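Hypothetical protein VPA1032 (Vibrio parahaemolyticus, PDB 1ZBP) is of unknown function but belongs to the ImpE family and joins a helical N-terminal part to a mainly beta C-terminal part. Local coordinates at residues 34-38 with 49-54; 152-156 with 167-173. All coordinates share one frame; numbering follows the deposited sequence.

Contact 1. Residues 34-38 with 49-54; sequences RSSFI and RADEQL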
loop_
_atom_site.group_PDB
_atom_site.type_symbol
_atom_site.label_atom_id
_atom_site.label_comp_id
_atom_site.label_asym_id
_atom_site.label_seq_id
_atom_site.Cartn_x
_atom_site.Cartn_y
_atom_site.Cartn_z
ATOM N N ARG A 34 13.343 -2.811 20.249
ATOM C CA ARG A 34 12.563 -3.874 19.617
ATOM C C ARG A 34 11.482 -3.267 18.718
ATOM O O ARG A 34 11.268 -3.727 17.594
ATOM C CB ARG A 34 11.937 -4.784 20.684
ATOM C CG ARG A 34 12.923 -5.741 21.344
ATOM C CD ARG A 34 12.265 -6.535 22.467
ATOM N NE ARG A 34 13.172 -7.495 23.101
ATOM C CZ ARG A 34 13.474 -8.695 22.608
ATOM N NH1 ARG A 34 14.313 -9.496 23.259
ATOM N NH2 ARG A 34 12.929 -9.105 21.474
ATOM N N SER A 35 10.829 -2.220 19.219
ATOM C CA SER A 35 9.783 -1.512 18.484
ATOM C C SER A 35 10.315 -0.934 17.174
ATOM O O SER A 35 9.709 -1.112 16.113
ATOM C CB SER A 35 9.209 -0.380 19.340
ATOM O OG SER A 35 8.206 0.350 18.644
ATOM N N SER A 36 11.445 -0.238 17.243
ATOM C CA SER A 36 12.046 0.345 16.044
ATOM C C SER A 36 12.476 -0.750 15.070
ATOM O O SER A 36 12.489 -0.548 13.856
ATOM C CB SER A 36 13.259 1.211 16.417
ATOM O OG SER A 36 12.873 2.309 17.239
ATOM N N PHE A 37 12.824 -1.914 15.604
ATOM C CA PHE A 37 13.258 -3.039 14.773
ATOM C C PHE A 37 12.055 -3.666 14.031
ATOM O O PHE A 37 12.209 -4.247 12.952
ATOM C CB PHE A 37 13.964 -4.081 15.658
ATOM C CG PHE A 37 14.304 -5.366 14.951
ATOM C CD1 PHE A 37 14.988 -5.354 13.741
ATOM C CD2 PHE A 37 13.922 -6.594 15.493
ATOM C CE1 PHE A 37 15.282 -6.543 13.073
ATOM C CE2 PHE A 37 14.213 -7.787 14.832
ATOM C CZ PHE A 37 14.893 -7.757 13.619
ATOM N N ILE A 38 10.860 -3.530 14.612
ATOM C CA ILE A 38 9.635 -4.063 14.015
ATOM C C ILE A 38 9.196 -3.185 12.839
ATOM O O ILE A 38 8.757 -3.688 11.795
ATOM C CB ILE A 38 8.479 -4.121 15.052
ATOM C CG1 ILE A 38 8.816 -5.130 16.147
ATOM C CG2 ILE A 38 7.171 -4.523 14.367
ATOM C CD1 ILE A 38 7.972 -4.995 17.382
ATOM N N ARG A 49 8.827 -12.469 10.226
ATOM C CA ARG A 49 9.732 -12.050 11.295
ATOM C C ARG A 49 9.099 -10.933 12.135
ATOM O O ARG A 49 9.080 -11.002 13.367
ATOM C CB ARG A 49 11.057 -11.568 10.679
ATOM C CG ARG A 49 12.164 -11.166 11.660
ATOM C CD ARG A 49 12.658 -12.355 12.475
ATOM N NE ARG A 49 13.887 -12.048 13.210
ATOM C CZ ARG A 49 14.448 -12.862 14.103
ATOM N NH1 ARG A 49 13.888 -14.036 14.374
ATOM N NH2 ARG A 49 15.570 -12.505 14.720
ATOM N N ALA A 50 8.585 -9.903 11.464
ATOM C CA ALA A 50 7.948 -8.775 12.144
ATOM C C ALA A 50 6.872 -9.267 13.105
ATOM O O ALA A 50 6.719 -8.750 14.209
ATOM C CB ALA A 50 7.332 -7.817 11.119
ATOM N N ASP A 51 6.126 -10.273 12.675
ATOM C CA ASP A 51 5.067 -10.824 13.495
ATOM C C ASP A 51 5.699 -11.525 14.699
ATOM O O ASP A 51 5.237 -11.365 15.826
ATOM C CB ASP A 51 4.221 -11.783 12.657
ATOM C CG ASP A 51 2.845 -11.992 13.229
ATOM O OD1 ASP A 51 2.212 -10.998 13.657
ATOM O OD2 ASP A 51 2.388 -13.155 13.231
ATOM N N GLU A 52 6.773 -12.273 14.456
ATOM C CA GLU A 52 7.487 -12.974 15.522
ATOM C C GLU A 52 7.909 -11.981 16.605
ATOM O O GLU A 52 7.741 -12.240 17.794
ATOM C CB GLU A 52 8.731 -13.668 14.954
ATOM C CG GLU A 52 9.393 -14.665 15.894
ATOM C CD GLU A 52 8.469 -15.802 16.269
ATOM O OE1 GLU A 52 7.921 -16.448 15.344
ATOM O OE2 GLU A 52 8.293 -16.053 17.485
ATOM N N GLN A 53 8.457 -10.843 16.194
ATOM C CA GLN A 53 8.890 -9.826 17.147
ATOM C C GLN A 53 7.705 -9.168 17.858
ATOM O O GLN A 53 7.810 -8.764 19.014
ATOM C CB GLN A 53 9.729 -8.764 16.432
ATOM C CG GLN A 53 11.036 -9.302 15.855
ATOM C CD GLN A 53 12.030 -9.728 16.928
ATOM O OE1 GLN A 53 12.517 -8.905 17.704
ATOM N NE2 GLN A 53 12.326 -11.019 16.978
ATOM N N LEU A 54 6.579 -9.056 17.162
ATOM C CA LEU A 54 5.389 -8.455 17.751
ATOM C C LEU A 54 4.798 -9.378 18.820
ATOM O O LEU A 54 4.210 -8.916 19.793
ATOM C CB LEU A 54 4.349 -8.160 16.660
ATOM C CG LEU A 54 4.654 -6.968 15.746
ATOM C CD1 LEU A 54 3.850 -7.037 14.461
ATOM C CD2 LEU A 54 4.374 -5.696 16.509
#

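Contact 2. Residues 152-156 with 167-173; sequences LGGYI and LVPIASI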
loop_
_atom_site.group_PDB
_atom_site.type_symbol
_atom_site.label_atom_id
_atom_site.label_comp_id
_atom_site.label_asym_id
_atom_site.label_seq_id
_atom_site.Cartn_x
_atom_site.Cartn_y
_atom_site.Cartn_z
ATOM N N LEU A 152 -2.793 -1.925 -10.331
ATOM C CA LEU A 152 -3.750 -1.183 -9.508
ATOM C C LEU A 152 -4.802 -0.436 -10.329
ATOM O O LEU A 152 -5.968 -0.397 -9.948
ATOM C CB LEU A 152 -2.996 -0.209 -8.590
ATOM C CG LEU A 152 -2.686 -0.671 -7.159
ATOM C CD1 LEU A 152 -2.609 -2.191 -7.075
ATOM C CD2 LEU A 152 -1.405 -0.005 -6.690
ATOM N N GLY A 153 -4.383 0.155 -11.446
ATOM C CA GLY A 153 -5.295 0.885 -12.318
ATOM C C GLY A 153 -6.189 1.916 -11.653
ATOM O O GLY A 153 -5.714 2.936 -11.163
ATOM N N GLY A 154 -7.492 1.666 -11.637
ATOM C CA GLY A 154 -8.390 2.617 -11.010
ATOM C C GLY A 154 -8.707 2.221 -9.583
ATOM O O GLY A 154 -9.804 2.494 -9.096
ATOM N N TYR A 155 -7.762 1.572 -8.908
ATOM C CA TYR A 155 -7.982 1.121 -7.529
ATOM C C TYR A 155 -6.978 1.683 -6.526
ATOM O O TYR A 155 -5.853 2.005 -6.880
ATOM C CB TYR A 155 -7.889 -0.409 -7.444
ATOM C CG TYR A 155 -9.049 -1.150 -8.049
ATOM C CD1 TYR A 155 -10.080 -1.632 -7.248
ATOM C CD2 TYR A 155 -9.126 -1.365 -9.431
ATOM C CE1 TYR A 155 -11.154 -2.307 -7.800
ATOM C CE2 TYR A 155 -10.203 -2.041 -9.988
ATOM C CZ TYR A 155 -11.213 -2.509 -9.169
ATOM O OH TYR A 155 -12.300 -3.164 -9.723
ATOM N N ILE A 156 -7.403 1.823 -5.276
ATOM C CA ILE A 156 -6.488 2.250 -4.234
ATOM C C ILE A 156 -6.475 1.063 -3.289
ATOM O O ILE A 156 -7.374 0.198 -3.336
ATOM C CB ILE A 156 -6.946 3.506 -3.449
ATOM C CG1 ILE A 156 -8.356 3.304 -2.896
ATOM C CG2 ILE A 156 -6.817 4.746 -4.312
ATOM C CD1 ILE A 156 -8.690 4.261 -1.773
ATOM N N LEU A 167 -9.267 -3.514 -1.751
ATOM C CA LEU A 167 -9.015 -2.953 -3.070
ATOM C C LEU A 167 -10.284 -2.177 -3.370
ATOM O O LEU A 167 -11.356 -2.761 -3.576
ATOM C CB LEU A 167 -8.797 -4.048 -4.109
ATOM C CG LEU A 167 -7.323 -4.401 -4.343
ATOM C CD1 LEU A 167 -7.220 -5.607 -5.273
ATOM C CD2 LEU A 167 -6.593 -3.201 -4.946
ATOM N N VAL A 168 -10.164 -0.855 -3.375
ATOM C CA VAL A 168 -11.314 -0.001 -3.571
ATOM C C VAL A 168 -11.195 0.887 -4.794
ATOM O O VAL A 168 -10.214 1.617 -4.964
ATOM C CB VAL A 168 -11.535 0.869 -2.320
ATOM C CG1 VAL A 168 -12.672 1.830 -2.541
ATOM C CG2 VAL A 168 -11.815 -0.042 -1.122
ATOM N N PRO A 169 -12.195 0.811 -5.680
ATOM C CA PRO A 169 -12.263 1.591 -6.918
ATOM C C PRO A 169 -12.127 3.071 -6.593
ATOM O O PRO A 169 -12.828 3.569 -5.726
ATOM C CB PRO A 169 -13.656 1.262 -7.461
ATOM C CG PRO A 169 -13.853 -0.135 -7.016
ATOM C CD PRO A 169 -13.344 -0.104 -5.583
ATOM N N ILE A 170 -11.207 3.756 -7.266
ATOM C CA ILE A 170 -11.017 5.179 -7.040
ATOM C C ILE A 170 -12.371 5.862 -7.271
ATOM O O ILE A 170 -12.726 6.810 -6.570
ATOM C CB ILE A 170 -9.939 5.753 -7.989
ATOM C CG1 ILE A 170 -8.588 5.137 -7.638
ATOM C CG2 ILE A 170 -9.887 7.275 -7.876
ATOM C CD1 ILE A 170 -7.469 5.537 -8.593
ATOM N N ALA A 171 -13.132 5.341 -8.233
ATOM C CA ALA A 171 -14.463 5.863 -8.573
ATOM C C ALA A 171 -15.461 5.790 -7.411
ATOM O O ALA A 171 -16.459 6.527 -7.383
ATOM C CB ALA A 171 -15.025 5.111 -9.770
ATOM N N SER A 172 -15.197 4.894 -6.463
ATOM C CA SER A 172 -16.057 4.724 -5.292
ATOM C C SER A 172 -15.697 5.695 -4.175
ATOM O O SER A 172 -16.358 5.723 -3.149
ATOM C CB SER A 172 -15.945 3.292 -4.753
ATOM O OG SER A 172 -16.683 2.375 -5.547
ATOM N N ILE A 173 -14.652 6.493 -4.371
ATOM C CA ILE A 173 -14.226 7.436 -3.342
ATOM C C ILE A 173 -14.969 8.762 -3.404
ATOM O O ILE A 173 -15.104 9.360 -4.472
ATOM C CB ILE A 173 -12.705 7.752 -3.444
ATOM C CG1 ILE A 173 -11.874 6.490 -3.184
ATOM C CG2 ILE A 173 -12.342 8.838 -2.455
ATOM C CD1 ILE A 173 -10.416 6.626 -3.571
HETATM O O HOH W 1 -11.941 3.588 -10.325
#

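Contact 1. Residues 34-38 with 49-54
The ring of Phe37 meets the side-chain amide of Gln53 at its edge: OE1 of Gln53 lies near the ring plane, 3.5 Å from Phe37 CD2, and the two planes are turned 70° against each other. Gln53 NE2 points the other way and sits over the centre of one face of the Arg49 guanidinium, 4.0 Å above its plane. Arg49 also touches the Phe37 ring, loosely and at its edge, with NE 4.4 Å from Phe37 CZ. Gln53 reaches both neighbours because the bend in its chain (chi2 -68°) turns the amide across the edge of the Phe37 ring, with OE1 toward the ring and NE2 toward Arg49. OE1 is buried without a hydrogen-bond partner; Arg34 NH2 stays 3.8 Å from Gln53 OE1, while Arg34 NE is bound to the carbonyl of Pro28. Nearer the backbone of Gln53 the contact turns apolar. Ile38 CG1 packs on Gln53 CB at 3.8 Å, and Ile38 CG2 meets Leu54 CD2 at 3.7 Å. Ile38 and Ala50 bring the two backbones nearest, with their CA atoms 5.3 Å apart. Beyond the pair, Phe37 rests on Leu17, Leu20 and Ile21 of helix 13-25, and Leu54 on Leu71 and Val75 of helix 65-84. No hydrogen bond crosses between the segments. Their axes approach to 9.8 Å with N-to-C directions 157° apart, the geometry of an antiparallel helical hairpin, packed in turn on the preceding and following helices, consistent with a TPR-like alpha-alpha array.

Contact 2. Residues 152-156 with 167-173
Ile156 turns CG1 into the position between its backbone N and carbonyl carbon (chi1 54°), and the chain then runs out extended so that CD1 ends against Ile173 CD1, tip to tip at 3.4 Å. The same torsion leaves CG2 beside the backbone N, where it packs on Ile170 CG1 at 3.8 Å. Tyr155 takes the other course: with CG anti to its carbonyl carbon (chi1 -72°), the ring swings over to Pro169, and CE1 stands 3.6 Å from Pro169 CG. Val168 joins Ile156 on one face of the sheet, whereas Tyr155 and Pro169 share the other. The backbones pair as antiparallel strands. Ile156 and Val168 form the hydrogen-bonded pair, joined by Ile156 N to Val168 O and by Val168 N to Ile156 O; Tyr155 and Pro169 form the adjacent non-hydrogen-bonded pair. At the end of the pairing Gly154 O accepts a short, nearly straight bond from Ile170 N (2.6 Å, 176°), and a water donates to the same oxygen and accepts from Ala171 N. Gly154 belongs to the type II' turn from Leu152 to Tyr155, closed by Tyr155 N to Leu152 O, while a 3-10 segment, 170-172, carries the chain out of strand 165-169. Ile173 and Ile170 also touch Phe135 of strand 135-137, and Val168 and Ile173 reach Ile196, which continues the apolar face of Ile156 towards the large sheet. Tyr155 OH makes a weak hydrogen bond to Lys92. The chemistry is thus divided: peptide groups fix the strand register, and Gly154 O, gripped by one amide and one water, ties the turn to the start of the 3-10 segment, while Ile156, Val168, Ile170 and Ile173 supply apolar packing on the side of Ile156.

Overall arrangement
From the N terminus the chain first runs through helices, and contact 1 closes the short connection between helices 31-44 and 47-60, setting them side by side as a hairpin. Helix 65-84 follows, then strand 91-92, which pairs alongside strand 165-169, then helices 98-113 and 116-129 before the bulk of the beta structure. There contact 2 closes the hairpin of strands 155-159 and 165-169 and holds the passage from the second strand into strand 173-178 of the large antiparallel sheet. The two contacts lie in series, neither nested nor crossed, on opposite sides of the chain's centre, with their own centres 31 Å apart. Contact 1 thus joins neighbours within the helical part, contact 2 neighbours within the ImpE region.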